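Local coordinates for N5-carboxyaminoimidazole ribonucleotide synthetase (PDB 3QFF), which probably catalyses the ATP-dependent carboxylation of aminoimidazole ribonucleotide with bicarbonate, giving N5-carboxyaminoimidazole ribonucleotide in purine biosynthesis, at residues Leu237-Ala241 with Ala264-Ile270; Val199-Val205 with Leu254-Val260; Pro213-Ile218 with Ser227-Ile233. All blocks are in the same frame, centred on the assembly; numbering follows the deposited sequence.

Interaction 1: Leu237-Ala241 with Ala264-Ile270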
ATOM      1  N   LEU A 237      27.805   3.133  14.254  1.00 37.24           N
ATOM      2  CA  LEU A 237      27.496   1.858  13.618  1.00 35.87           C
ATOM      3  C   LEU A 237      26.492   2.005  12.466  1.00 34.97           C
ATOM      4  O   LEU A 237      26.641   1.358  11.423  1.00 34.27           O
ATOM      5  CB  LEU A 237      26.963   0.840  14.640  1.00 35.98           C
ATOM      6  CG  LEU A 237      27.955  -0.059  15.388  1.00 36.73           C
ATOM      7  CD1 LEU A 237      27.271  -0.813  16.495  1.00 35.77           C
ATOM      8  CD2 LEU A 237      28.642  -1.039  14.448  1.00 37.36           C
ATOM      9  N   SER A 238      25.471   2.834  12.673  1.00 33.78           N
ATOM     10  CA  SER A 238      24.441   3.078  11.666  1.00 33.60           C
ATOM     11  C   SER A 238      25.025   3.678  10.405  1.00 32.43           C
ATOM     12  O   SER A 238      24.784   3.181   9.307  1.00 32.17           O
ATOM     13  CB  SER A 238      23.366   4.023  12.206  1.00 33.61           C
ATOM     14  OG  SER A 238      22.598   3.367  13.188  1.00 37.61           O
ATOM     15  N   GLN A 239      25.790   4.752  10.576  1.00 31.78           N
ATOM     16  CA  GLN A 239      26.420   5.441   9.453  1.00 31.70           C
ATOM     17  C   GLN A 239      27.367   4.521   8.684  1.00 30.18           C
ATOM     18  O   GLN A 239      27.444   4.600   7.473  1.00 29.68           O
ATOM     19  CB  GLN A 239      27.167   6.685   9.929  1.00 32.18           C
ATOM     20  CG  GLN A 239      26.257   7.840  10.316  1.00 35.35           C
ATOM     21  CD  GLN A 239      27.019   9.019  10.927  1.00 39.64           C
ATOM     22  OE1 GLN A 239      28.249   8.990  11.065  1.00 41.60           O
ATOM     23  NE2 GLN A 239      26.283  10.057  11.304  1.00 41.24           N
ATOM     24  N   LYS A 240      28.072   3.661   9.411  1.00 29.47           N
ATOM     25  CA  LYS A 240      28.963   2.655   8.841  1.00 28.28           C
ATOM     26  C   LYS A 240      28.213   1.593   8.017  1.00 27.63           C
ATOM     27  O   LYS A 240      28.605   1.289   6.885  1.00 26.86           O
ATOM     28  CB  LYS A 240      29.729   1.983   9.974  1.00 28.51           C
ATOM     29  CG  LYS A 240      30.970   1.234   9.573  1.00 29.38           C
ATOM     30  CD  LYS A 240      31.590   0.600  10.821  1.00 32.09           C
ATOM     31  CE  LYS A 240      33.105   0.684  10.795  1.00 32.91           C
ATOM     32  NZ  LYS A 240      33.683  -0.040  11.950  1.00 33.72           N
ATOM     33  N   ALA A 241      27.143   1.030   8.587  1.00 26.51           N
ATOM     34  CA  ALA A 241      26.345   0.042   7.879  1.00 25.97           C
ATOM     35  C   ALA A 241      25.794   0.635   6.583  1.00 25.91           C
ATOM     36  O   ALA A 241      25.836  -0.019   5.536  1.00 25.57           O
ATOM     37  CB  ALA A 241      25.204  -0.490   8.776  1.00 25.87           C
ATOM     38  N   ALA A 264      27.167  -6.723  13.693  1.00 28.70           N
ATOM     39  CA  ALA A 264      27.710  -5.554  14.369  1.00 29.88           C
ATOM     40  C   ALA A 264      28.264  -5.958  15.733  1.00 31.05           C
ATOM     41  O   ALA A 264      27.566  -6.594  16.527  1.00 30.76           O
ATOM     42  CB  ALA A 264      26.628  -4.492  14.522  1.00 30.48           C
ATOM     43  N   THR A 265      29.520  -5.609  16.006  1.00 32.38           N
ATOM     44  CA  THR A 265      30.130  -5.979  17.290  1.00 33.79           C
ATOM     45  C   THR A 265      29.934  -4.890  18.342  1.00 34.92           C
ATOM     46  O   THR A 265      29.503  -3.776  18.022  1.00 35.49           O
ATOM     47  CB  THR A 265      31.636  -6.319  17.163  1.00 33.60           C
ATOM     48  OG1 THR A 265      32.384  -5.119  16.915  1.00 33.07           O
ATOM     49  CG2 THR A 265      31.868  -7.358  16.058  1.00 33.48           C
ATOM     50  N   ALA A 266      30.228  -5.223  19.598  1.00 36.40           N
ATOM     51  CA  ALA A 266      30.218  -4.239  20.680  1.00 37.66           C
ATOM     52  C   ALA A 266      31.257  -3.154  20.403  1.00 38.64           C
ATOM     53  O   ALA A 266      30.983  -1.963  20.585  1.00 39.44           O
ATOM     54  CB  ALA A 266      30.471  -4.917  22.019  1.00 37.91           C
ATOM     55  N   ASP A 267      32.430  -3.573  19.927  1.00 39.58           N
ATOM     56  CA  ASP A 267      33.517  -2.665  19.532  1.00 40.16           C
ATOM     57  C   ASP A 267      33.194  -1.767  18.340  1.00 39.36           C
ATOM     58  O   ASP A 267      34.007  -0.924  17.955  1.00 39.90           O
ATOM     59  CB  ASP A 267      34.787  -3.462  19.222  1.00 41.10           C
ATOM     60  CG  ASP A 267      35.589  -3.794  20.469  1.00 44.55           C
ATOM     61  OD1 ASP A 267      36.278  -4.847  20.468  1.00 48.26           O
ATOM     62  OD2 ASP A 267      35.525  -3.006  21.445  1.00 47.68           O
ATOM     63  N   GLY A 268      32.013  -1.941  17.756  1.00 37.89           N
ATOM     64  CA  GLY A 268      31.612  -1.130  16.623  1.00 35.93           C
ATOM     65  C   GLY A 268      32.143  -1.621  15.285  1.00 34.48           C
ATOM     66  O   GLY A 268      32.215  -0.851  14.339  1.00 34.00           O
ATOM     67  N   GLU A 269      32.506  -2.899  15.190  1.00 33.81           N
ATOM     68  CA  GLU A 269      32.884  -3.470  13.887  1.00 33.46           C
ATOM     69  C   GLU A 269      31.652  -3.933  13.132  1.00 32.60           C
ATOM     70  O   GLU A 269      30.688  -4.417  13.739  1.00 31.56           O
ATOM     71  CB  GLU A 269      33.809  -4.668  14.038  1.00 33.55           C
ATOM     72  CG  GLU A 269      35.210  -4.345  14.514  1.00 37.06           C
ATOM     73  CD  GLU A 269      35.953  -5.587  14.971  1.00 41.29           C
ATOM     74  OE1 GLU A 269      37.096  -5.795  14.517  1.00 43.24           O
ATOM     75  OE2 GLU A 269      35.388  -6.365  15.779  1.00 43.82           O
ATOM     76  N   ILE A 270      31.694  -3.790  11.808  1.00 31.39           N
ATOM     77  CA  ILE A 270      30.694  -4.396  10.947  1.00 30.57           C
ATOM     78  C   ILE A 270      31.360  -5.457  10.074  1.00 29.67           C
ATOM     79  O   ILE A 270      32.414  -5.208   9.477  1.00 29.27           O
ATOM     80  CB  ILE A 270      29.950  -3.354  10.049  1.00 30.87           C
ATOM     81  CG1 ILE A 270      29.188  -2.315  10.888  1.00 32.14           C
ATOM     82  CG2 ILE A 270      29.010  -4.057   9.046  1.00 30.38           C
ATOM     83  CD1 ILE A 270      27.829  -2.774  11.393  1.00 35.65           C
TER
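Near its start, helix 235-251 packs against the hairpin turn between strands 256-264 and 270-276, both in the ATP-grasp region, with the T265 side chain about 9 Å from the bound ADP. L237 makes the largest contribution, 83 Å² covered. Although its CA-to-CB bond points sideways, its CD2 reaches into the hairpin, 4.0 Å from A264 CB, 3.6 Å from G268 O and 3.6 Å from I270 CD1. One turn further on, K240 points toward the loop and runs along I270 (CD to CG1, 3.8 Å). A241 closes the patch, its CB 4.4 Å from I270 CD1; both side chains also touch M262.

The loop has the geometry of a type I turn with a G1 bulge: G268 N bonds to T265 O (3.1 Å) and T265 N to E269 O (2.8 Å), while T265 OG1 accepts from E269 N at 2.8 Å. G268, at phi/psi 83/22°, would jam a CB against the preceding carbonyl oxygen. The chemistry thus combines a mainly apolar patch of L237, A241, A264 and I270, with L237 also lying on turn carbonyls, and one bond from K240 NZ to G268 O (2.9 Å), so the charged end is held by a backbone carbonyl.

Interaction 2: Val199-Val205 with Leu254-Val260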
ATOM      1  N   VAL A 199      20.511  -3.638   5.918  1.00 22.03           N
ATOM      2  CA  VAL A 199      20.210  -2.402   5.204  1.00 21.73           C
ATOM      3  C   VAL A 199      19.734  -2.797   3.802  1.00 22.45           C
ATOM      4  O   VAL A 199      20.364  -3.639   3.133  1.00 21.50           O
ATOM      5  CB  VAL A 199      21.470  -1.492   5.069  1.00 22.80           C
ATOM      6  CG1 VAL A 199      21.212  -0.322   4.110  1.00 21.10           C
ATOM      7  CG2 VAL A 199      21.917  -0.956   6.429  1.00 22.81           C
ATOM      8  N   ILE A 200      18.605  -2.218   3.384  1.00 22.50           N
ATOM      9  CA  ILE A 200      18.084  -2.410   2.038  1.00 22.69           C
ATOM     10  C   ILE A 200      18.558  -1.209   1.229  1.00 22.26           C
ATOM     11  O   ILE A 200      18.319  -0.061   1.624  1.00 22.42           O
ATOM     12  CB  ILE A 200      16.526  -2.456   1.986  1.00 22.85           C
ATOM     13  CG1 ILE A 200      15.924  -3.473   2.978  1.00 24.51           C
ATOM     14  CG2 ILE A 200      16.027  -2.715   0.540  1.00 23.92           C
ATOM     15  CD1 ILE A 200      16.166  -4.924   2.638  1.00 26.13           C
ATOM     16  N   VAL A 201      19.254  -1.475   0.128  1.00 21.57           N
ATOM     17  CA  VAL A 201      19.645  -0.405  -0.791  1.00 21.84           C
ATOM     18  C   VAL A 201      18.973  -0.591  -2.160  1.00 21.37           C
ATOM     19  O   VAL A 201      18.778  -1.726  -2.638  1.00 21.62           O
ATOM     20  CB  VAL A 201      21.211  -0.234  -0.876  1.00 21.67           C
ATOM     21  CG1 VAL A 201      21.901  -1.569  -1.107  1.00 23.04           C
ATOM     22  CG2 VAL A 201      21.599   0.793  -1.937  1.00 22.63           C
ATOM     23  N   ILE A 202      18.591   0.526  -2.768  1.00 21.16           N
ATOM     24  CA  ILE A 202      17.905   0.517  -4.051  1.00 21.10           C
ATOM     25  C   ILE A 202      18.718   1.310  -5.045  1.00 21.08           C
ATOM     26  O   ILE A 202      19.143   2.422  -4.730  1.00 21.06           O
ATOM     27  CB  ILE A 202      16.526   1.226  -3.965  1.00 21.16           C
ATOM     28  CG1 ILE A 202      15.713   0.753  -2.754  1.00 21.89           C
ATOM     29  CG2 ILE A 202      15.748   1.094  -5.323  1.00 20.17           C
ATOM     30  CD1 ILE A 202      15.340  -0.741  -2.760  1.00 21.87           C
ATOM     31  N   ARG A 203      18.917   0.760  -6.238  1.00 20.92           N
ATOM     32  CA  ARG A 203      19.610   1.492  -7.304  1.00 21.51           C
ATOM     33  C   ARG A 203      18.844   1.321  -8.601  1.00 21.65           C
ATOM     34  O   ARG A 203      18.595   0.194  -9.034  1.00 22.04           O
ATOM     35  CB  ARG A 203      21.063   1.018  -7.467  1.00 20.97           C
ATOM     36  CG  ARG A 203      21.876   1.886  -8.417  1.00 22.16           C
ATOM     37  CD  ARG A 203      23.391   1.670  -8.274  1.00 24.58           C
ATOM     38  NE  ARG A 203      24.134   2.383  -9.322  1.00 26.62           N
ATOM     39  CZ  ARG A 203      24.329   1.936 -10.563  1.00 28.11           C
ATOM     40  NH1 ARG A 203      23.842   0.770 -10.949  1.00 27.04           N
ATOM     41  NH2 ARG A 203      25.022   2.667 -11.433  1.00 30.77           N
ATOM     42  N   SER A 204      18.451   2.432  -9.207  1.00 22.50           N
ATOM     43  CA  SER A 204      17.649   2.374 -10.431  1.00 23.18           C
ATOM     44  C   SER A 204      18.500   2.091 -11.672  1.00 23.44           C
ATOM     45  O   SER A 204      19.728   2.177 -11.631  1.00 23.49           O
ATOM     46  CB  SER A 204      16.835   3.663 -10.621  1.00 23.46           C
ATOM     47  OG  SER A 204      17.621   4.699 -11.199  1.00 23.03           O
ATOM     48  N   VAL A 205      17.820   1.769 -12.774  1.00 23.75           N
ATOM     49  CA  VAL A 205      18.447   1.541 -14.071  1.00 24.85           C
ATOM     50  C   VAL A 205      19.393   2.704 -14.421  1.00 25.65           C
ATOM     51  O   VAL A 205      20.515   2.475 -14.894  1.00 26.14           O
ATOM     52  CB  VAL A 205      17.358   1.362 -15.185  1.00 24.93           C
ATOM     53  CG1 VAL A 205      17.975   1.383 -16.582  1.00 25.92           C
ATOM     54  CG2 VAL A 205      16.611   0.074 -14.989  1.00 24.27           C
ATOM     55  N   LEU A 254      24.624  -2.382  -8.910  1.00 26.83           N
ATOM     56  CA  LEU A 254      23.286  -2.860  -8.621  1.00 25.37           C
ATOM     57  C   LEU A 254      22.251  -2.173  -9.493  1.00 24.69           C
ATOM     58  O   LEU A 254      22.309  -0.959  -9.699  1.00 23.46           O
ATOM     59  CB  LEU A 254      22.930  -2.626  -7.138  1.00 25.59           C
ATOM     60  CG  LEU A 254      21.473  -2.754  -6.676  1.00 25.12           C
ATOM     61  CD1 LEU A 254      20.969  -4.230  -6.695  1.00 25.53           C
ATOM     62  CD2 LEU A 254      21.268  -2.139  -5.267  1.00 23.82           C
ATOM     63  N   VAL A 255      21.298  -2.962  -9.983  1.00 23.81           N
ATOM     64  CA  VAL A 255      20.032  -2.427 -10.475  1.00 24.37           C
ATOM     65  C   VAL A 255      18.912  -3.212  -9.791  1.00 24.14           C
ATOM     66  O   VAL A 255      18.883  -4.434  -9.849  1.00 25.31           O
ATOM     67  CB  VAL A 255      19.903  -2.513 -12.017  1.00 24.45           C
ATOM     68  CG1 VAL A 255      18.492  -2.068 -12.479  1.00 24.09           C
ATOM     69  CG2 VAL A 255      21.002  -1.669 -12.698  1.00 25.19           C
ATOM     70  N   GLY A 256      17.990  -2.506  -9.144  1.00 23.76           N
ATOM     71  CA  GLY A 256      16.946  -3.145  -8.360  1.00 23.20           C
ATOM     72  C   GLY A 256      17.221  -2.996  -6.869  1.00 23.29           C
ATOM     73  O   GLY A 256      17.631  -1.924  -6.402  1.00 22.50           O
ATOM     74  N   THR A 257      17.026  -4.091  -6.134  1.00 23.46           N
ATOM     75  CA  THR A 257      17.030  -4.095  -4.674  1.00 24.03           C
ATOM     76  C   THR A 257      18.135  -5.005  -4.171  1.00 23.82           C
ATOM     77  O   THR A 257      18.309  -6.120  -4.686  1.00 23.57           O
ATOM     78  CB  THR A 257      15.668  -4.618  -4.142  1.00 24.55           C
ATOM     79  OG1 THR A 257      14.626  -3.814  -4.691  1.00 26.98           O
ATOM     80  CG2 THR A 257      15.575  -4.530  -2.613  1.00 25.14           C
ATOM     81  N   LEU A 258      18.893  -4.531  -3.183  1.00 23.33           N
ATOM     82  CA  LEU A 258      19.887  -5.371  -2.517  1.00 23.12           C
ATOM     83  C   LEU A 258      19.705  -5.309  -1.001  1.00 22.64           C
ATOM     84  O   LEU A 258      19.725  -4.234  -0.425  1.00 22.90           O
ATOM     85  CB  LEU A 258      21.315  -4.934  -2.894  1.00 23.23           C
ATOM     86  CG  LEU A 258      22.457  -5.816  -2.359  1.00 23.32           C
ATOM     87  CD1 LEU A 258      22.429  -7.202  -3.016  1.00 22.65           C
ATOM     88  CD2 LEU A 258      23.821  -5.149  -2.607  1.00 23.74           C
ATOM     89  N   ALA A 259      19.506  -6.460  -0.367  1.00 22.38           N
ATOM     90  CA  ALA A 259      19.502  -6.519   1.091  1.00 21.87           C
ATOM     91  C   ALA A 259      20.902  -6.917   1.515  1.00 21.93           C
ATOM     92  O   ALA A 259      21.449  -7.887   0.993  1.00 21.66           O
ATOM     93  CB  ALA A 259      18.498  -7.561   1.583  1.00 21.63           C
ATOM     94  N   VAL A 260      21.474  -6.177   2.454  1.00 21.83           N
ATOM     95  CA  VAL A 260      22.819  -6.472   2.944  1.00 22.18           C
ATOM     96  C   VAL A 260      22.686  -6.883   4.405  1.00 22.65           C
ATOM     97  O   VAL A 260      22.291  -6.069   5.234  1.00 23.47           O
ATOM     98  CB  VAL A 260      23.742  -5.239   2.828  1.00 22.05           C
ATOM     99  CG1 VAL A 260      25.209  -5.629   3.120  1.00 23.11           C
ATOM    100  CG2 VAL A 260      23.621  -4.585   1.435  1.00 21.78           C
TER
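Strands 199-203 and 256-260 lie side by side, 4.7 Å apart at closest approach and with their directions 158° apart, as antiparallel neighbours. Three hydrogen-bonded pairs, V199 with V260, V201 with L258 and R203 with G256, give six backbone bonds, from G256 N to R203 O at 2.8 Å up to V199 N to V260 O at 3.1 Å; I200-A259 and I202-T257 are the non-hydrogen-bonded pairs between them.

On the face carrying V199, V201, R203, L258 and V260, the relief is uneven. V201 CG1 is a bump set against L258 CB (3.9 Å), V260 CG2 (4.3 Å) and L254 CD2 (4.2 Å). Beside it is a gap, because G256, opposite R203, has no side chain; its phi/psi of 106/-136° would press a CB against the preceding carbonyl oxygen. L254 bends over this part of the surface: CD2 comes to 3.6 Å from V201 O and 3.9 Å from R203 CB. R203 then arches over the strand end, and NH1 bonds to L254 O at 2.6 Å, with that oxygen near the guanidinium plane. Past the pairing, V205 CG2 meets V255 CG1 at 3.8 Å.

The other face is made by I200, I202, T257 and A259. I200 fills the space between A259 and T257 of the partner strand, CD1 to A259 CB and CG2 to T257 CG2, both 3.7 Å, while T257 OG1 bonds to H298.

Helix 235-251 covers the valine face through A245, L248 and A249, and helix 294-303 covers the isoleucine face through Q294, Q297 and A301. Strand 209-220 flanks 195-203 on its far edge, within the ATP-grasp sheet.

Interaction 3: Pro213-Ile218 with Ser227-Ile233; sequences PVAENI and SIVPARI
This is the beta hairpin of strands 209-220 and 223-229 in the ATP-grasp sheet, with the chain after the second strand turning across the first, over V214 and E216. Strands 215-218 and 227-229 are extended (phi -90 to -139°, psi 114 to 137°) and antiparallel (157°), their axes 4.4 Å apart at closest. E216 and I228 form a hydrogen-bonded pair (E216 N to I228 O 2.8 Å, I228 N to E216 O 2.7 Å); N217 and S227, both m at chi1, form the next, non-hydrogen-bonded pair, where S227 OG donates to N217 OD1 at 2.9 Å. The peptide bond before P230 is cis, but A231 N reaches V214 O at 3.1 Å. R232 centres an inverse gamma turn (phi/psi -83/71°).

E216, t at chi1 and chi2, extends to R232 (chi1 to chi3 m, t, m): OE1 accepts from NE (3.0 Å) and R232 N (3.1 Å), OE2 from NH1 (2.9 Å). V214 CG1 lies 3.9 Å from both A231 CB and I233 CD1. The buried E216 carboxylate is balanced by two cationic side chains, K195 and R232, the latter shared with E366; salt bridge and R232 N bond join the inverse gamma turn to the strand.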
ATOM      1  N   PRO A 213      16.662   2.775   6.272  1.00 23.33           N
ATOM      2  CA  PRO A 213      17.331   2.834   7.585  1.00 24.15           C
ATOM      3  C   PRO A 213      17.810   1.455   8.028  1.00 24.10           C
ATOM      4  O   PRO A 213      17.241   0.436   7.607  1.00 25.65           O
ATOM      5  CB  PRO A 213      16.232   3.340   8.545  1.00 24.41           C
ATOM      6  CG  PRO A 213      15.109   3.822   7.684  1.00 24.64           C
ATOM      7  CD  PRO A 213      15.241   3.155   6.337  1.00 24.14           C
ATOM      8  N   VAL A 214      18.825   1.427   8.887  1.00 23.54           N
ATOM      9  CA  VAL A 214      19.329   0.185   9.440  1.00 23.26           C
ATOM     10  C   VAL A 214      18.281  -0.517  10.322  1.00 23.36           C
ATOM     11  O   VAL A 214      17.728   0.083  11.234  1.00 23.29           O
ATOM     12  CB  VAL A 214      20.630   0.386  10.269  1.00 23.50           C
ATOM     13  CG1 VAL A 214      21.205  -0.970  10.671  1.00 22.79           C
ATOM     14  CG2 VAL A 214      21.680   1.218   9.499  1.00 25.60           C
ATOM     15  N   ALA A 215      18.050  -1.800  10.055  1.00 23.08           N
ATOM     16  CA  ALA A 215      17.145  -2.607  10.868  1.00 23.32           C
ATOM     17  C   ALA A 215      17.958  -3.586  11.703  1.00 23.59           C
ATOM     18  O   ALA A 215      18.906  -4.188  11.205  1.00 23.11           O
ATOM     19  CB  ALA A 215      16.178  -3.374   9.988  1.00 23.07           C
ATOM     20  N   GLU A 216      17.581  -3.730  12.970  1.00 23.72           N
ATOM     21  CA  GLU A 216      18.145  -4.770  13.837  1.00 24.30           C
ATOM     22  C   GLU A 216      17.286  -6.023  13.700  1.00 24.49           C
ATOM     23  O   GLU A 216      16.066  -5.972  13.914  1.00 24.21           O
ATOM     24  CB  GLU A 216      18.207  -4.277  15.290  1.00 24.30           C
ATOM     25  CG  GLU A 216      18.298  -5.385  16.357  1.00 26.29           C
ATOM     26  CD  GLU A 216      18.167  -4.839  17.789  1.00 29.76           C
ATOM     27  OE1 GLU A 216      17.945  -3.625  17.960  1.00 30.15           O
ATOM     28  OE2 GLU A 216      18.281  -5.632  18.748  1.00 32.02           O
ATOM     29  N   ASN A 217      17.920  -7.146  13.355  1.00 24.20           N
ATOM     30  CA  ASN A 217      17.199  -8.385  13.090  1.00 25.54           C
ATOM     31  C   ASN A 217      17.408  -9.465  14.132  1.00 26.28           C
ATOM     32  O   ASN A 217      18.550  -9.775  14.490  1.00 26.12           O
ATOM     33  CB  ASN A 217      17.583  -8.923  11.715  1.00 25.20           C
ATOM     34  CG  ASN A 217      17.271  -7.945  10.628  1.00 25.15           C
ATOM     35  OD1 ASN A 217      16.229  -7.295  10.655  1.00 23.95           O
ATOM     36  ND2 ASN A 217      18.183  -7.802   9.676  1.00 25.15           N
ATOM     37  N   ILE A 218      16.300 -10.043  14.587  1.00 26.84           N
ATOM     38  CA  ILE A 218      16.336 -11.125  15.564  1.00 28.53           C
ATOM     39  C   ILE A 218      15.912 -12.438  14.901  1.00 29.27           C
ATOM     40  O   ILE A 218      14.766 -12.579  14.442  1.00 28.82           O
ATOM     41  CB  ILE A 218      15.508 -10.768  16.858  1.00 28.75           C
ATOM     42  CG1 ILE A 218      16.033  -9.453  17.461  1.00 27.94           C
ATOM     43  CG2 ILE A 218      15.557 -11.932  17.881  1.00 29.22           C
ATOM     44  CD1 ILE A 218      15.420  -9.022  18.803  1.00 27.17           C
ATOM     45  N   SER A 227      12.227  -7.675  13.107  1.00 24.95           N
ATOM     46  CA  SER A 227      13.086  -6.574  12.661  1.00 24.68           C
ATOM     47  C   SER A 227      12.697  -5.306  13.406  1.00 24.55           C
ATOM     48  O   SER A 227      11.513  -4.951  13.499  1.00 24.54           O
ATOM     49  CB  SER A 227      12.986  -6.323  11.158  1.00 24.77           C
ATOM     50  OG  SER A 227      13.312  -7.488  10.449  1.00 26.58           O
ATOM     51  N   ILE A 228      13.699  -4.618  13.920  1.00 23.41           N
ATOM     52  CA  ILE A 228      13.469  -3.466  14.771  1.00 23.53           C
ATOM     53  C   ILE A 228      14.114  -2.255  14.132  1.00 23.44           C
ATOM     54  O   ILE A 228      15.299  -2.285  13.816  1.00 23.24           O
ATOM     55  CB  ILE A 228      14.101  -3.678  16.151  1.00 23.27           C
ATOM     56  CG1 ILE A 228      13.587  -4.968  16.811  1.00 23.32           C
ATOM     57  CG2 ILE A 228      13.880  -2.450  17.022  1.00 23.89           C
ATOM     58  CD1 ILE A 228      14.507  -5.477  17.987  1.00 25.12           C
ATOM     59  N   VAL A 229      13.339  -1.187  13.961  1.00 23.55           N
ATOM     60  CA  VAL A 229      13.807  -0.002  13.270  1.00 23.71           C
ATOM     61  C   VAL A 229      13.309   1.239  14.019  1.00 24.38           C
ATOM     62  O   VAL A 229      12.102   1.394  14.216  1.00 24.47           O
ATOM     63  CB  VAL A 229      13.299   0.029  11.808  1.00 23.19           C
ATOM     64  CG1 VAL A 229      14.116   1.005  10.968  1.00 22.87           C
ATOM     65  CG2 VAL A 229      13.334  -1.371  11.190  1.00 23.38           C
ATOM     66  N   PRO A 230      14.224   2.142  14.421  1.00 25.20           N
ATOM     67  CA  PRO A 230      15.678   2.147  14.189  1.00 25.61           C
ATOM     68  C   PRO A 230      16.384   1.027  14.947  1.00 25.94           C
ATOM     69  O   PRO A 230      15.971   0.665  16.052  1.00 25.41           O
ATOM     70  CB  PRO A 230      16.119   3.521  14.727  1.00 26.30           C
ATOM     71  CG  PRO A 230      14.836   4.331  14.850  1.00 26.82           C
ATOM     72  CD  PRO A 230      13.792   3.321  15.189  1.00 24.60           C
ATOM     73  N   ALA A 231      17.405   0.441  14.329  1.00 26.54           N
ATOM     74  CA  ALA A 231      18.235  -0.555  15.020  1.00 27.44           C
ATOM     75  C   ALA A 231      18.783   0.077  16.301  1.00 27.72           C
ATOM     76  O   ALA A 231      19.122   1.255  16.314  1.00 28.38           O
ATOM     77  CB  ALA A 231      19.383  -1.024  14.114  1.00 27.10           C
ATOM     78  N   ARG A 232      18.849  -0.696  17.378  1.00 28.73           N
ATOM     79  CA  ARG A 232      19.310  -0.171  18.656  1.00 28.85           C
ATOM     80  C   ARG A 232      20.847  -0.181  18.721  1.00 29.96           C
ATOM     81  O   ARG A 232      21.459  -0.978  19.442  1.00 30.02           O
ATOM     82  CB  ARG A 232      18.658  -0.929  19.822  1.00 28.78           C
ATOM     83  CG  ARG A 232      17.115  -0.796  19.836  1.00 28.14           C
ATOM     84  CD  ARG A 232      16.434  -1.694  20.867  1.00 27.64           C
ATOM     85  NE  ARG A 232      16.577  -3.112  20.548  1.00 28.30           N
ATOM     86  CZ  ARG A 232      16.191  -4.116  21.339  1.00 30.03           C
ATOM     87  NH1 ARG A 232      16.375  -5.366  20.940  1.00 27.93           N
ATOM     88  NH2 ARG A 232      15.619  -3.881  22.525  1.00 27.83           N
ATOM     89  N   ILE A 233      21.453   0.709  17.938  1.00 30.59           N
ATOM     90  CA  ILE A 233      22.902   0.779  17.793  1.00 31.54           C
ATOM     91  C   ILE A 233      23.344   2.241  17.794  1.00 32.45           C
ATOM     92  O   ILE A 233      22.516   3.137  17.630  1.00 31.85           O
ATOM     93  CB  ILE A 233      23.392   0.058  16.486  1.00 31.47           C
ATOM     94  CG1 ILE A 233      22.764   0.697  15.237  1.00 31.31           C
ATOM     95  CG2 ILE A 233      23.106  -1.453  16.540  1.00 31.44           C
ATOM     96  CD1 ILE A 233      23.136   0.034  13.935  1.00 31.39           C
TER

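How the interactions relate
All three contacts lie in the ATP-grasp region and share one antiparallel sheet together with helix 235-251, which packs on it. Along the chain, interaction 3 is nested in the loop closed by interaction 2 and precedes interaction 1; the segments of interactions 1 and 2 alternate. Their centres are about 12 Å (1 and 3), 18 Å (2 and 3) and 21 Å (1 and 2) apart, yet they converge on one point: V199 CG2, V214 CG2 and A241 CB, one residue from each, lie 3.8 to 4.1 Å from one another. There the helix meets strands 195-203 and 209-220, so the hairpin, the strand pair and the helix share one apolar junction on the helix-covered face of the sheet.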